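Local atomic coordinates of taurocyamine kinase (Schistosoma mansoni, PDB entry 4WOD), a protein that reversibly transfers phosphate between ATP and the guanidino compound taurocyamine, as a duplicated member of the phosphagen kinase family. Residues Ala282-Leu287 / Glu347-Leu352. The protein carries 4 engineered substitutions. Numbering follows the deposited sequence.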
loop_
_atom_site.group_PDB
_atom_site.type_symbol
_atom_site.label_atom_id
_atom_site.label_comp_id
_atom_site.label_asym_id
_atom_site.label_seq_id
_atom_site.Cartn_x
_atom_site.Cartn_y
_atom_site.Cartn_z
ATOM N N ALA A 282 -11.514 -8.941 -14.319
ATOM C CA ALA A 282 -11.953 -7.687 -14.918
ATOM C C ALA A 282 -10.792 -6.918 -15.522
ATOM O O ALA A 282 -9.686 -6.966 -14.995
ATOM C CB ALA A 282 -12.657 -6.828 -13.882
ATOM N N LYS A 283 -11.068 -6.191 -16.602
ATOM C CA LYS A 283 -10.106 -5.266 -17.212
ATOM C C LYS A 283 -10.169 -3.887 -16.562
ATOM O O LYS A 283 -11.035 -3.075 -16.893
ATOM C CB LYS A 283 -10.351 -5.126 -18.717
ATOM C CG LYS A 283 -10.211 -6.402 -19.523
ATOM C CD LYS A 283 -11.136 -6.360 -20.735
ATOM C CE LYS A 283 -11.913 -7.662 -20.932
ATOM N NZ LYS A 283 -13.179 -7.462 -21.720
ATOM N N ILE A 284 -9.234 -3.615 -15.657
ATOM C CA ILE A 284 -9.183 -2.333 -14.961
ATOM C C ILE A 284 -7.769 -1.708 -14.977
ATOM O O ILE A 284 -7.231 -1.352 -13.922
ATOM C CB ILE A 284 -9.655 -2.494 -13.502
ATOM C CG1 ILE A 284 -8.799 -3.543 -12.773
ATOM C CG2 ILE A 284 -11.132 -2.953 -13.478
ATOM C CD1 ILE A 284 -8.881 -3.464 -11.276
ATOM N N PRO A 285 -7.181 -1.539 -16.176
ATOM C CA PRO A 285 -5.799 -1.040 -16.258
ATOM C C PRO A 285 -5.585 0.345 -15.630
ATOM O O PRO A 285 -4.521 0.583 -15.059
ATOM C CB PRO A 285 -5.539 -0.981 -17.773
ATOM C CG PRO A 285 -6.898 -0.771 -18.367
ATOM C CD PRO A 285 -7.801 -1.638 -17.511
ATOM N N MET A 286 -6.562 1.245 -15.726
ATOM C CA MET A 286 -6.324 2.595 -15.250
ATOM C C MET A 286 -6.425 2.638 -13.742
ATOM O O MET A 286 -5.609 3.271 -13.084
ATOM C CB MET A 286 -7.294 3.587 -15.900
ATOM C CG MET A 286 -6.766 5.009 -15.909
ATOM S SD MET A 286 -7.429 5.985 -17.286
ATOM C CE MET A 286 -6.401 5.406 -18.622
ATOM N N LEU A 287 -7.411 1.930 -13.191
ATOM C CA LEU A 287 -7.559 1.814 -11.748
ATOM C C LEU A 287 -6.353 1.113 -11.126
ATOM O O LEU A 287 -5.863 1.526 -10.071
ATOM C CB LEU A 287 -8.844 1.049 -11.403
ATOM C CG LEU A 287 -9.120 0.552 -9.985
ATOM C CD1 LEU A 287 -9.247 1.686 -8.958
ATOM C CD2 LEU A 287 -10.397 -0.297 -10.012
ATOM N N GLU A 347 -17.160 0.946 -11.756
ATOM C CA GLU A 347 -17.684 2.292 -12.017
ATOM C C GLU A 347 -16.539 3.320 -11.966
ATOM O O GLU A 347 -16.490 4.266 -12.763
ATOM C CB GLU A 347 -18.780 2.666 -11.015
ATOM C CG GLU A 347 -20.120 2.005 -11.283
ATOM C CD GLU A 347 -21.154 2.266 -10.190
ATOM O OE1 GLU A 347 -20.772 2.612 -9.063
ATOM O OE2 GLU A 347 -22.358 2.104 -10.454
ATOM N N LEU A 348 -15.599 3.105 -11.047
ATOM C CA LEU A 348 -14.449 3.999 -10.942
ATOM C C LEU A 348 -13.508 3.856 -12.146
ATOM O O LEU A 348 -12.944 4.851 -12.615
ATOM C CB LEU A 348 -13.703 3.751 -9.632
ATOM C CG LEU A 348 -12.636 4.779 -9.252
ATOM C CD1 LEU A 348 -13.211 6.183 -9.322
ATOM C CD2 LEU A 348 -12.113 4.490 -7.853
ATOM N N GLU A 349 -13.341 2.642 -12.670
ATOM C CA GLU A 349 -12.521 2.470 -13.868
ATOM C C GLU A 349 -13.148 3.250 -15.024
ATOM O O GLU A 349 -12.459 3.933 -15.797
ATOM C CB GLU A 349 -12.378 0.995 -14.244
ATOM C CG GLU A 349 -11.744 0.765 -15.600
ATOM C CD GLU A 349 -10.231 1.007 -15.615
ATOM O OE1 GLU A 349 -9.629 1.114 -14.524
ATOM O OE2 GLU A 349 -9.648 1.077 -16.719
ATOM N N VAL A 350 -14.465 3.146 -15.140
ATOM C CA VAL A 350 -15.184 3.847 -16.209
ATOM C C VAL A 350 -14.988 5.357 -16.073
ATOM O O VAL A 350 -14.712 6.040 -17.061
ATOM C CB VAL A 350 -16.679 3.490 -16.192
ATOM C CG1 VAL A 350 -17.472 4.451 -17.083
ATOM C CG2 VAL A 350 -16.870 2.060 -16.653
ATOM N N MET A 351 -15.089 5.867 -14.851
ATOM C CA MET A 351 -14.896 7.293 -14.602
ATOM C C MET A 351 -13.481 7.711 -14.962
ATOM O O MET A 351 -13.282 8.739 -15.608
ATOM C CB MET A 351 -15.197 7.649 -13.144
ATOM C CG MET A 351 -16.674 7.612 -12.777
ATOM S SD MET A 351 -16.987 7.950 -11.027
ATOM C CE MET A 351 -16.970 6.313 -10.356
ATOM N N LEU A 352 -12.500 6.910 -14.558
ATOM C CA LEU A 352 -11.111 7.200 -14.905
ATOM C C LEU A 352 -10.909 7.254 -16.409
ATOM O O LEU A 352 -10.262 8.172 -16.923
ATOM C CB LEU A 352 -10.167 6.156 -14.307
ATOM C CG LEU A 352 -9.983 6.107 -12.790
ATOM C CD1 LEU A 352 -9.342 4.783 -12.392
ATOM C CD2 LEU A 352 -9.130 7.310 -12.259
HETATM O O HOH W 1 -10.949 -0.490 -18.855
#
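The short helix 285-288 after strand 277-283 is held by the carboxylate of E349, from the long helix 331-355. As a bidentate acceptor, E349 takes adjacent backbone N-H groups: L287 N donates to E349 OE1 at 2.7 Å, and M286 N to E349 OE2 at 3.2 Å. Both oxygens use their syn lone pairs, and the N-H...O angles are 157° and 161°. These bonds limit rotation of the carboxylate. E349 bends at chi2 (75°), which places CD beside I284 CA and M286 N. OE2 also accepts from a water that donates to K283 O, and from Q353 on its own helix. The E349 side chain is buried, and any negative charge on it would be partly offset by these donors. The P285 and E349 side chains cross at about a right angle, with P285 CD 3.4 Å from E349 OE2.

The site lies in the catalytic domain of the first repeat, where strand 277-283 belongs to the antiparallel sheet. That strand carries residues predicted to bind ATP, among them V280.

Apolar side chains meet beside this carboxylate. L352 CD1 lies 3.5 Å from L287 CA. The M286 and L352 side chains cross obliquely, with M286 CG 3.9 Å from L352 CB. M286 SD lies 3.6 Å from the carbonyl L352 O. L287 CD1 meets L348 CD2 at 4.2 Å; F293 of helix 293-299 touches I284 and L287.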